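Local coordinates for aldo-keto Reductase, OXIDOREDUCTASE (Salmonella typhimurium, PDB 5T79), which binds NADPH and probably acts as an aldo-keto reductase, reducing aldehydes such as 3-hydroxybutanal, which yields 1,3-butanediol, at residues L190-K195 / D205-L210; A178-E183 / Q212-G217; K151-L156 / L163-S168. One frame throughout, in Å; residues are numbered along the deposited sequence.

Contact 1: residues L190-K195 / D205-L210; sequences LIHQPK and DGLLAL. With NDP (NADPH dihydro-nicotinamide-adenine-dinucleotide phosphate), chain E.
Leu207 packs against His192 and Pro194 within a beta-alpha-beta crossover of the TIM barrel. The unit runs from strand 191-193 through helix 207-214 to strand 217-220. Leu207 lies in the first turn of the helix, just after Gly206 at the N-cap. With CG anti to the backbone N (chi1 -175°), the side chain reaches the imidazole with both methyls. Leu207 CD2 sits over the centre of one face of the His192 ring, 3.7 Å from the ring centroid and only 13° off the normal. This is a CH-pi contact. Leu207 CD1 lies near the NE2-CD2 side of the same ring, 3.8 Å from His192 NE2. The imidazole is also held by its polar end, since NE2 is hydrogen-bonded to Tyr170 O. Pro194 adds an apolar wall: its CB is 4.0 Å from Leu207 CD2. All three residues are buried, and Ala175 of helix 172-185 touches both Leu207 and His192. Between His192 and Pro194, Gln193 starts off away from the helix, and its amide reaches the cofactor. Its NE2 is bonded to Asp61 OD1. Its OE1 accepts a nearly straight hydrogen bond from NADPH N7N, 3.1 Å long with an angle of 169° at the hydrogen.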
loop_
_atom_site.group_PDB
_atom_site.type_symbol
_atom_site.label_atom_id
_atom_site.label_comp_id
_atom_site.label_asym_id
_atom_site.label_seq_id
_atom_site.Cartn_x
_atom_site.Cartn_y
_atom_site.Cartn_z
ATOM N N LEU A 190 -1.519 -13.965 0.069
ATOM C CA LEU A 190 -0.807 -13.393 -1.081
ATOM C C LEU A 190 0.279 -12.421 -0.658
ATOM O O LEU A 190 1.364 -12.386 -1.263
ATOM C CB LEU A 190 -1.802 -12.644 -2.025
ATOM C CG LEU A 190 -1.162 -11.923 -3.242
ATOM C CD1 LEU A 190 -0.642 -12.923 -4.260
ATOM C CD2 LEU A 190 -2.141 -10.956 -3.946
ATOM N N ILE A 191 -0.040 -11.571 0.346
ATOM C CA ILE A 191 0.771 -10.403 0.635
ATOM C C ILE A 191 0.658 -9.928 2.079
ATOM O O ILE A 191 -0.338 -10.166 2.765
ATOM C CB ILE A 191 0.276 -9.277 -0.367
ATOM C CG1 ILE A 191 1.240 -8.043 -0.424
ATOM C CG2 ILE A 191 -1.209 -8.836 -0.113
ATOM C CD1 ILE A 191 1.008 -7.150 -1.681
ATOM N N HIS A 192 1.686 -9.189 2.494
ATOM C CA HIS A 192 1.759 -8.507 3.770
ATOM C C HIS A 192 1.988 -7.046 3.479
ATOM O O HIS A 192 2.846 -6.709 2.659
ATOM C CB HIS A 192 2.906 -9.076 4.622
ATOM C CG HIS A 192 2.942 -8.566 6.038
ATOM N ND1 HIS A 192 3.026 -7.207 6.323
ATOM C CD2 HIS A 192 2.958 -9.254 7.199
ATOM C CE1 HIS A 192 3.095 -7.117 7.645
ATOM N NE2 HIS A 192 3.050 -8.321 8.218
ATOM N N GLN A 193 1.224 -6.177 4.145
ATOM C CA GLN A 193 1.385 -4.749 4.014
ATOM C C GLN A 193 1.907 -4.174 5.337
ATOM O O GLN A 193 1.114 -3.838 6.225
ATOM C CB GLN A 193 0.077 -4.075 3.593
ATOM C CG GLN A 193 0.226 -2.556 3.407
ATOM C CD GLN A 193 -0.995 -1.911 2.819
ATOM O OE1 GLN A 193 -1.469 -0.913 3.342
ATOM N NE2 GLN A 193 -1.545 -2.438 1.724
ATOM N N PRO A 194 3.243 -4.015 5.449
ATOM C CA PRO A 194 3.815 -3.384 6.645
ATOM C C PRO A 194 4.197 -1.925 6.409
ATOM O O PRO A 194 4.456 -1.514 5.265
ATOM C CB PRO A 194 5.112 -4.179 6.846
ATOM C CG PRO A 194 5.576 -4.511 5.400
ATOM C CD PRO A 194 4.304 -4.461 4.519
ATOM N N LYS A 195 4.351 -1.160 7.505
ATOM C CA LYS A 195 4.917 0.182 7.403
ATOM C C LYS A 195 6.426 0.012 7.210
ATOM O O LYS A 195 7.041 -0.741 7.975
ATOM C CB LYS A 195 4.608 0.988 8.682
ATOM C CG LYS A 195 5.023 2.440 8.609
ATOM C CD LYS A 195 4.635 3.152 9.914
ATOM C CE LYS A 195 3.436 4.051 9.720
ATOM N NZ LYS A 195 2.895 4.548 11.017
ATOM N N ASP A 205 13.956 -6.820 10.855
ATOM C CA ASP A 205 14.285 -7.653 12.019
ATOM C C ASP A 205 13.722 -9.081 11.915
ATOM O O ASP A 205 13.694 -9.793 12.917
ATOM C CB ASP A 205 13.801 -7.007 13.333
ATOM C CG ASP A 205 14.370 -5.627 13.641
ATOM O OD1 ASP A 205 15.470 -5.310 13.142
ATOM O OD2 ASP A 205 13.718 -4.872 14.393
ATOM N N GLY A 206 13.319 -9.508 10.727
ATOM C CA GLY A 206 12.794 -10.859 10.561
ATOM C C GLY A 206 11.630 -11.011 9.611
ATOM O O GLY A 206 11.503 -12.052 8.961
ATOM N N LEU A 207 10.764 -10.001 9.508
ATOM C CA LEU A 207 9.597 -10.156 8.632
ATOM C C LEU A 207 9.961 -10.374 7.166
ATOM O O LEU A 207 9.422 -11.299 6.556
ATOM C CB LEU A 207 8.636 -8.962 8.743
ATOM C CG LEU A 207 7.347 -9.141 7.944
ATOM C CD1 LEU A 207 6.364 -10.056 8.674
ATOM C CD2 LEU A 207 6.697 -7.794 7.630
ATOM N N LEU A 208 10.872 -9.559 6.588
ATOM C CA LEU A 208 11.179 -9.714 5.147
ATOM C C LEU A 208 11.764 -11.099 4.847
ATOM O O LEU A 208 11.390 -11.704 3.837
ATOM C CB LEU A 208 12.099 -8.600 4.624
ATOM C CG LEU A 208 11.527 -7.156 4.645
ATOM C CD1 LEU A 208 12.463 -6.196 3.938
ATOM C CD2 LEU A 208 10.109 -7.070 4.013
ATOM N N ALA A 209 12.601 -11.626 5.755
ATOM C CA ALA A 209 13.194 -12.968 5.627
ATOM C C ALA A 209 12.096 -14.021 5.702
ATOM O O ALA A 209 12.067 -14.944 4.885
ATOM C CB ALA A 209 14.237 -13.196 6.723
ATOM N N LEU A 210 11.146 -13.854 6.644
ATOM C CA LEU A 210 10.021 -14.781 6.772
ATOM C C LEU A 210 9.147 -14.787 5.491
ATOM O O LEU A 210 8.754 -15.853 5.022
ATOM C CB LEU A 210 9.150 -14.394 7.986
ATOM C CG LEU A 210 7.730 -15.028 8.058
ATOM C CD1 LEU A 210 7.803 -16.499 8.463
ATOM C CD2 LEU A 210 6.840 -14.262 9.025
HETATM P PA NDP E . 3.637 8.487 1.645
HETATM O O1A NDP E . 4.047 8.127 0.249
HETATM O O2A NDP E . 4.393 8.156 2.851
HETATM O O5B NDP E . 3.353 10.065 1.783
HETATM C C5B NDP E . 2.286 10.553 0.946
HETATM C C4B NDP E . 2.075 12.029 1.139
HETATM O O4B NDP E . 3.350 12.708 1.099
HETATM C C3B NDP E . 1.208 12.668 0.056
HETATM O O3B NDP E . -0.157 12.702 0.467
HETATM C C2B NDP E . 1.821 14.051 -0.119
HETATM O O2B NDP E . 1.258 14.996 0.818
HETATM C C1B NDP E . 3.294 13.820 0.226
HETATM N N9A NDP E . 4.154 13.547 -0.921
HETATM C C8A NDP E . 4.218 12.402 -1.670
HETATM N N7A NDP E . 5.100 12.445 -2.640
HETATM C C5A NDP E . 5.652 13.713 -2.525
HETATM C C6A NDP E . 6.603 14.409 -3.298
HETATM N N6A NDP E . 7.298 13.857 -4.299
HETATM N N1A NDP E . 6.863 15.693 -2.963
HETATM C C2A NDP E . 6.252 16.219 -1.896
HETATM N N3A NDP E . 5.358 15.654 -1.079
HETATM C C4A NDP E . 5.083 14.399 -1.463
HETATM O O3 NDP E . 2.266 7.687 1.675
HETATM P PN NDP E . 1.271 7.567 2.922
HETATM O O1N NDP E . 0.257 8.578 2.529
HETATM O O2N NDP E . 1.970 7.676 4.269
HETATM O O5D NDP E . 0.646 6.070 2.996
HETATM C C5D NDP E . 0.833 5.234 1.821
HETATM C C4D NDP E . -0.385 4.375 1.571
HETATM O O4D NDP E . -0.346 3.241 2.458
HETATM C C3D NDP E . -1.739 5.018 1.812
HETATM O O3D NDP E . -2.129 5.800 0.693
HETATM C C2D NDP E . -2.632 3.811 2.132
HETATM O O2D NDP E . -3.279 3.156 1.042
HETATM C C1D NDP E . -1.654 2.872 2.844
HETATM N N1N NDP E . -1.700 2.975 4.316
HETATM C C2N NDP E . -2.016 1.809 5.013
HETATM C C3N NDP E . -2.087 1.763 6.354
HETATM C C7N NDP E . -2.146 0.422 7.036
HETATM O O7N NDP E . -2.275 0.454 8.269
HETATM N N7N NDP E . -2.111 -0.721 6.350
HETATM C C4N NDP E . -2.060 3.044 7.146
HETATM C C5N NDP E . -1.466 4.167 6.366
HETATM C C6N NDP E . -1.331 4.135 5.055
HETATM P P2B NDP E . 0.744 16.512 0.542
HETATM O O1X NDP E . -0.696 16.775 0.779
HETATM O O2X NDP E . 1.658 17.294 1.476
HETATM O O3X NDP E . 1.193 16.811 -0.883
#

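Contact 2: residues A178-E183 / Q212-G217; sequences AIDILE and QEKGVG
This contact joins one outer helix of the barrel to the end of the next and the loop that follows, apolar on the inner side and closed by a salt bridge nearer the solvent. Ile179 and Asp180 of helix 172-185 meet Lys214, the last residue of helix 207-214, and Val216 just beyond it. Ile179 uses two branches. Its CG2 methyl rests on the aliphatic root of the lysine, 3.9 Å from Lys214 CB. Its CD1 meets Val216 CG2 at 3.8 Å. Ile179 and Val216 are buried, and Leu211 of helix 207-214 touches both. In the TIM barrel these two helices are consecutive outer helices, with strand 191-193 between them in the chain. Gly215, the first residue past the second helix, has a positive phi of 72°, and the chain then turns inward through Val216 to strand 217-220. The Lys214 chain bends at chi2 (-69°) and is extended beyond it. It passes Ile179 CG2 and carries the ammonium to Asp180, which it crosses at about a right angle. Lys214 NZ lies 2.7 Å from Asp180 OD1 and uses the syn lone pair of that oxygen. The second oxygen is tied in by a water, which donates to Asp180 OD2 at 2.7 Å and accepts from Lys214 NZ at 3.2 Å. Amine, water and carboxylate thus close a small ring, and each carboxylate oxygen has a partner. Nearby, Glu213 forms a long, weak ion pair with Arg176 of helix 172-185.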
loop_
_atom_site.group_PDB
_atom_site.type_symbol
_atom_site.label_atom_id
_atom_site.label_comp_id
_atom_site.label_asym_id
_atom_site.label_seq_id
_atom_site.Cartn_x
_atom_site.Cartn_y
_atom_site.Cartn_z
ATOM N N ALA A 178 -0.438 -16.728 10.932
ATOM C CA ALA A 178 -1.499 -16.400 9.976
ATOM C C ALA A 178 -1.246 -17.062 8.616
ATOM O O ALA A 178 -2.160 -17.658 8.035
ATOM C CB ALA A 178 -1.610 -14.892 9.824
ATOM N N ILE A 179 0.008 -16.978 8.123
ATOM C CA ILE A 179 0.395 -17.574 6.834
ATOM C C ILE A 179 0.202 -19.105 6.891
ATOM O O ILE A 179 -0.354 -19.700 5.957
ATOM C CB ILE A 179 1.850 -17.167 6.468
ATOM C CG1 ILE A 179 1.878 -15.669 6.058
ATOM C CG2 ILE A 179 2.438 -18.064 5.346
ATOM C CD1 ILE A 179 3.358 -15.020 6.099
ATOM N N ASP A 180 0.660 -19.740 7.989
ATOM C CA ASP A 180 0.533 -21.199 8.112
ATOM C C ASP A 180 -0.943 -21.649 8.190
ATOM O O ASP A 180 -1.288 -22.678 7.613
ATOM C CB ASP A 180 1.318 -21.698 9.328
ATOM C CG ASP A 180 2.841 -21.625 9.167
ATOM O OD1 ASP A 180 3.316 -21.441 8.023
ATOM O OD2 ASP A 180 3.548 -21.784 10.174
ATOM N N ILE A 181 -1.801 -20.883 8.887
ATOM C CA ILE A 181 -3.237 -21.190 9.006
ATOM C C ILE A 181 -3.896 -21.099 7.620
ATOM O O ILE A 181 -4.619 -22.017 7.237
ATOM C CB ILE A 181 -3.957 -20.295 10.060
ATOM C CG1 ILE A 181 -3.534 -20.699 11.503
ATOM C CG2 ILE A 181 -5.494 -20.381 9.920
ATOM C CD1 ILE A 181 -3.843 -19.623 12.574
ATOM N N LEU A 182 -3.644 -20.006 6.880
ATOM C CA LEU A 182 -4.196 -19.800 5.537
ATOM C C LEU A 182 -3.710 -20.875 4.573
ATOM O O LEU A 182 -4.509 -21.379 3.802
ATOM C CB LEU A 182 -3.836 -18.398 5.006
ATOM C CG LEU A 182 -4.638 -17.231 5.618
ATOM C CD1 LEU A 182 -4.047 -15.876 5.169
ATOM C CD2 LEU A 182 -6.115 -17.281 5.176
ATOM N N GLU A 183 -2.423 -21.252 4.636
ATOM C CA GLU A 183 -1.877 -22.319 3.781
ATOM C C GLU A 183 -2.630 -23.650 4.039
ATOM O O GLU A 183 -3.028 -24.328 3.085
ATOM C CB GLU A 183 -0.366 -22.475 4.034
ATOM C CG GLU A 183 0.295 -23.639 3.295
ATOM C CD GLU A 183 0.244 -23.636 1.777
ATOM O OE1 GLU A 183 0.214 -22.538 1.178
ATOM O OE2 GLU A 183 0.287 -24.738 1.184
ATOM N N GLN A 212 9.928 -13.964 2.413
ATOM C CA GLN A 212 10.677 -14.563 1.327
ATOM C C GLN A 212 10.640 -16.083 1.466
ATOM O O GLN A 212 10.451 -16.797 0.511
ATOM C CB GLN A 212 12.119 -14.075 1.380
ATOM C CG GLN A 212 13.086 -14.913 0.576
ATOM C CD GLN A 212 12.957 -14.674 -0.898
ATOM O OE1 GLN A 212 12.546 -13.604 -1.319
ATOM N NE2 GLN A 212 13.323 -15.667 -1.698
ATOM N N GLU A 213 10.945 -16.754 2.806
ATOM C CA GLU A 213 10.738 -18.150 3.127
ATOM C C GLU A 213 9.417 -18.688 2.567
ATOM O O GLU A 213 9.364 -19.783 2.040
ATOM C CB GLU A 213 10.733 -18.288 4.641
ATOM C CG GLU A 213 10.597 -19.703 5.149
ATOM C CD GLU A 213 10.646 -19.788 6.661
ATOM O OE1 GLU A 213 10.747 -18.746 7.347
ATOM O OE2 GLU A 213 10.577 -20.930 7.150
ATOM N N LYS A 214 8.362 -17.920 3.059
ATOM C CA LYS A 214 7.000 -18.425 2.875
ATOM C C LYS A 214 6.376 -18.183 1.495
ATOM O O LYS A 214 5.288 -18.665 1.211
ATOM C CB LYS A 214 6.079 -17.868 3.960
ATOM C CG LYS A 214 6.422 -18.296 5.372
ATOM C CD LYS A 214 6.151 -19.772 5.608
ATOM C CE LYS A 214 6.288 -20.128 7.080
ATOM N NZ LYS A 214 5.948 -21.546 7.367
ATOM N N GLY A 215 7.076 -17.432 0.660
ATOM C CA GLY A 215 6.604 -17.081 -0.670
ATOM C C GLY A 215 5.470 -16.086 -0.648
ATOM O O GLY A 215 4.570 -16.150 -1.491
ATOM N N VAL A 216 5.518 -15.136 0.307
ATOM C CA VAL A 216 4.488 -14.099 0.472
ATOM C C VAL A 216 5.088 -12.756 0.026
ATOM O O VAL A 216 6.225 -12.441 0.371
ATOM C CB VAL A 216 3.934 -14.057 1.926
ATOM C CG1 VAL A 216 2.917 -12.920 2.114
ATOM C CG2 VAL A 216 3.283 -15.400 2.301
ATOM N N GLY A 217 4.312 -11.984 -0.731
ATOM C CA GLY A 217 4.764 -10.680 -1.200
ATOM C C GLY A 217 4.688 -9.636 -0.114
ATOM O O GLY A 217 4.170 -9.894 0.988
HETATM O O HOH W 1 6.237 -22.091 10.499
#

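Contact 3: residues K151-L156 / L163-S168; sequences KALDHL and LYVGIS. With NDP (NADPH dihydro-nicotinamide-adenine-dinucleotide phosphate), chain E.
Leu153 CD1 and Val165 CG1 each come near a carbonyl group of the other segment, Leu153 CD1 at 4.1 Å from Gly166 O and Val165 CG1 at 3.8 Å from Leu153 O. The contact belongs to a beta-alpha-beta unit of the TIM barrel, made of strand 132-137, helix 146-158 and strand 162-168. Leu153 and Val165 point toward each other and hold the helix to the outer face of its strand. Their CA atoms are 6.5 Å apart, so the backbones run close. Leu153 CB sits 3.8 Å from Val165 CG1, a branch placed anti to its own carbonyl carbon (chi1 -68°). Leu153 CD2 lies on the same methyl, while CD1 reaches further along the strand to Gly166. Leu153 is buried, and Phe135 of strand 132-137 and Leu116 of helix 113-127 also touch it. His155, on the same helix, meets the ring of His159 with the planes at about 40°. It is a zinc ligand in a crystal structure of this protein, with no zinc bound to this chain. The strand ends at the cofactor. Ser168 OG is hydrogen-bonded to Gln193 O of the neighbouring strand, and NADPH N7N donates to Ser168 OG over 2.8 Å, with a bent angle of 142°.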
loop_
_atom_site.group_PDB
_atom_site.type_symbol
_atom_site.label_atom_id
_atom_site.label_comp_id
_atom_site.label_asym_id
_atom_site.label_seq_id
_atom_site.Cartn_x
_atom_site.Cartn_y
_atom_site.Cartn_z
ATOM N N LYS A 151 -10.249 -17.914 8.802
ATOM C CA LYS A 151 -11.353 -18.669 8.208
ATOM C C LYS A 151 -12.354 -17.699 7.499
ATOM O O LYS A 151 -12.925 -18.080 6.469
ATOM C CB LYS A 151 -12.066 -19.507 9.267
ATOM C CG LYS A 151 -13.069 -20.494 8.668
ATOM C CD LYS A 151 -13.364 -21.644 9.599
ATOM C CE LYS A 151 -12.334 -22.745 9.540
ATOM N NZ LYS A 151 -12.456 -23.633 10.722
ATOM N N ALA A 152 -12.555 -16.465 8.047
ATOM C CA ALA A 152 -13.411 -15.445 7.398
ATOM C C ALA A 152 -12.773 -15.019 6.060
ATOM O O ALA A 152 -13.482 -14.907 5.065
ATOM C CB ALA A 152 -13.616 -14.236 8.299
ATOM N N LEU A 153 -11.428 -14.859 6.015
ATOM C CA LEU A 153 -10.716 -14.537 4.761
ATOM C C LEU A 153 -10.871 -15.683 3.746
ATOM O O LEU A 153 -11.206 -15.436 2.588
ATOM C CB LEU A 153 -9.215 -14.260 5.027
ATOM C CG LEU A 153 -8.905 -13.013 5.892
ATOM C CD1 LEU A 153 -7.392 -12.861 6.058
ATOM C CD2 LEU A 153 -9.488 -11.706 5.246
ATOM N N ASP A 154 -10.606 -16.929 4.177
ATOM C CA ASP A 154 -10.762 -18.138 3.351
ATOM C C ASP A 154 -12.215 -18.221 2.803
ATOM O O ASP A 154 -12.421 -18.461 1.617
ATOM C CB ASP A 154 -10.446 -19.382 4.219
ATOM C CG ASP A 154 -10.710 -20.696 3.512
ATOM O OD1 ASP A 154 -9.975 -21.012 2.560
ATOM O OD2 ASP A 154 -11.647 -21.417 3.926
ATOM N N HIS A 155 -13.217 -17.979 3.672
ATOM C CA HIS A 155 -14.628 -18.002 3.249
ATOM C C HIS A 155 -14.922 -16.979 2.135
ATOM O O HIS A 155 -15.606 -17.316 1.168
ATOM C CB HIS A 155 -15.541 -17.714 4.460
ATOM C CG HIS A 155 -16.989 -17.611 4.114
ATOM N ND1 HIS A 155 -17.746 -18.732 3.849
ATOM C CD2 HIS A 155 -17.772 -16.511 4.014
ATOM C CE1 HIS A 155 -18.967 -18.284 3.603
ATOM N NE2 HIS A 155 -19.029 -16.951 3.703
ATOM N N LEU A 156 -14.413 -15.743 2.276
ATOM C CA LEU A 156 -14.684 -14.644 1.332
ATOM C C LEU A 156 -14.016 -14.924 -0.020
ATOM O O LEU A 156 -14.586 -14.597 -1.069
ATOM C CB LEU A 156 -14.226 -13.301 1.934
ATOM C CG LEU A 156 -15.106 -12.836 3.154
ATOM C CD1 LEU A 156 -14.407 -11.715 3.949
ATOM C CD2 LEU A 156 -16.549 -12.395 2.704
ATOM N N LEU A 163 -10.475 -12.166 -4.679
ATOM C CA LEU A 163 -9.688 -13.145 -5.436
ATOM C C LEU A 163 -8.549 -13.677 -4.577
ATOM O O LEU A 163 -8.218 -14.853 -4.661
ATOM C CB LEU A 163 -9.116 -12.553 -6.735
ATOM C CG LEU A 163 -10.143 -12.118 -7.804
ATOM C CD1 LEU A 163 -9.460 -11.820 -9.113
ATOM C CD2 LEU A 163 -11.227 -13.191 -8.009
ATOM N N TYR A 164 -7.929 -12.788 -3.780
ATOM C CA TYR A 164 -6.805 -13.110 -2.891
ATOM C C TYR A 164 -6.984 -12.390 -1.579
ATOM O O TYR A 164 -7.813 -11.473 -1.477
ATOM C CB TYR A 164 -5.456 -12.646 -3.501
ATOM C CG TYR A 164 -5.105 -13.166 -4.875
ATOM C CD1 TYR A 164 -5.489 -12.475 -6.025
ATOM C CD2 TYR A 164 -4.325 -14.311 -5.030
ATOM C CE1 TYR A 164 -5.121 -12.919 -7.290
ATOM C CE2 TYR A 164 -3.915 -14.743 -6.296
ATOM C CZ TYR A 164 -4.314 -14.042 -7.418
ATOM O OH TYR A 164 -3.881 -14.441 -8.658
ATOM N N VAL A 165 -6.180 -12.772 -0.583
ATOM C CA VAL A 165 -6.234 -12.142 0.737
ATOM C C VAL A 165 -4.849 -11.744 1.195
ATOM O O VAL A 165 -3.853 -12.269 0.686
ATOM C CB VAL A 165 -6.969 -12.987 1.818
ATOM C CG1 VAL A 165 -8.463 -13.075 1.506
ATOM C CG2 VAL A 165 -6.336 -14.376 1.999
ATOM N N GLY A 166 -4.806 -10.833 2.170
ATOM C CA GLY A 166 -3.547 -10.381 2.744
ATOM C C GLY A 166 -3.688 -10.007 4.199
ATOM O O GLY A 166 -4.804 -10.011 4.735
ATOM N N ILE A 167 -2.550 -9.684 4.837
ATOM C CA ILE A 167 -2.511 -9.222 6.231
ATOM C C ILE A 167 -1.700 -7.934 6.246
ATOM O O ILE A 167 -0.831 -7.720 5.392
ATOM C CB ILE A 167 -1.949 -10.293 7.208
ATOM C CG1 ILE A 167 -0.524 -10.751 6.784
ATOM C CG2 ILE A 167 -2.943 -11.472 7.381
ATOM C CD1 ILE A 167 0.156 -11.790 7.764
ATOM N N SER A 168 -2.012 -7.064 7.176
ATOM C CA SER A 168 -1.306 -5.790 7.296
ATOM C C SER A 168 -0.965 -5.534 8.748
ATOM O O SER A 168 -1.743 -5.919 9.642
ATOM C CB SER A 168 -2.182 -4.655 6.744
ATOM O OG SER A 168 -1.514 -3.402 6.811
HETATM P PA NDP E . 3.637 8.487 1.645
HETATM O O1A NDP E . 4.047 8.127 0.249
HETATM O O2A NDP E . 4.393 8.156 2.851
HETATM O O5B NDP E . 3.353 10.065 1.783
HETATM C C5B NDP E . 2.286 10.553 0.946
HETATM C C4B NDP E . 2.075 12.029 1.139
HETATM O O4B NDP E . 3.350 12.708 1.099
HETATM C C3B NDP E . 1.208 12.668 0.056
HETATM O O3B NDP E . -0.157 12.702 0.467
HETATM C C2B NDP E . 1.821 14.051 -0.119
HETATM O O2B NDP E . 1.258 14.996 0.818
HETATM C C1B NDP E . 3.294 13.820 0.226
HETATM N N9A NDP E . 4.154 13.547 -0.921
HETATM C C8A NDP E . 4.218 12.402 -1.670
HETATM N N7A NDP E . 5.100 12.445 -2.640
HETATM C C5A NDP E . 5.652 13.713 -2.525
HETATM C C6A NDP E . 6.603 14.409 -3.298
HETATM N N6A NDP E . 7.298 13.857 -4.299
HETATM N N1A NDP E . 6.863 15.693 -2.963
HETATM C C2A NDP E . 6.252 16.219 -1.896
HETATM N N3A NDP E . 5.358 15.654 -1.079
HETATM C C4A NDP E . 5.083 14.399 -1.463
HETATM O O3 NDP E . 2.266 7.687 1.675
HETATM P PN NDP E . 1.271 7.567 2.922
HETATM O O1N NDP E . 0.257 8.578 2.529
HETATM O O2N NDP E . 1.970 7.676 4.269
HETATM O O5D NDP E . 0.646 6.070 2.996
HETATM C C5D NDP E . 0.833 5.234 1.821
HETATM C C4D NDP E . -0.385 4.375 1.571
HETATM O O4D NDP E . -0.346 3.241 2.458
HETATM C C3D NDP E . -1.739 5.018 1.812
HETATM O O3D NDP E . -2.129 5.800 0.693
HETATM C C2D NDP E . -2.632 3.811 2.132
HETATM O O2D NDP E . -3.279 3.156 1.042
HETATM C C1D NDP E . -1.654 2.872 2.844
HETATM N N1N NDP E . -1.700 2.975 4.316
HETATM C C2N NDP E . -2.016 1.809 5.013
HETATM C C3N NDP E . -2.087 1.763 6.354
HETATM C C7N NDP E . -2.146 0.422 7.036
HETATM O O7N NDP E . -2.275 0.454 8.269
HETATM N N7N NDP E . -2.111 -0.721 6.350
HETATM C C4N NDP E . -2.060 3.044 7.146
HETATM C C5N NDP E . -1.466 4.167 6.366
HETATM C C6N NDP E . -1.331 4.135 5.055
HETATM P P2B NDP E . 0.744 16.512 0.542
HETATM O O1X NDP E . -0.696 16.775 0.779
HETATM O O2X NDP E . 1.658 17.294 1.476
HETATM O O3X NDP E . 1.193 16.811 -0.883
#

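Contacts 1 and 3 reach neighbouring parallel strands of the barrel, and each holds a residue that binds the NADPH carboxamide. The two residues that accept from its N7N are themselves linked, by a hydrogen bond of 2.7 Å between Gln193 O and Ser168 OG. Contact 2 lies farther out, with the Val216 side chain about 14 Å from NADPH. It shares helix 207-214 with contact 1, which is nested in its loop. Their segments also pair as strands, His192 N to Gly217 O at 3.0 Å. Contact 2 meets contact 3 through apolar packing, where Ala178 CB is 4.1 Å from Ile167 CD1.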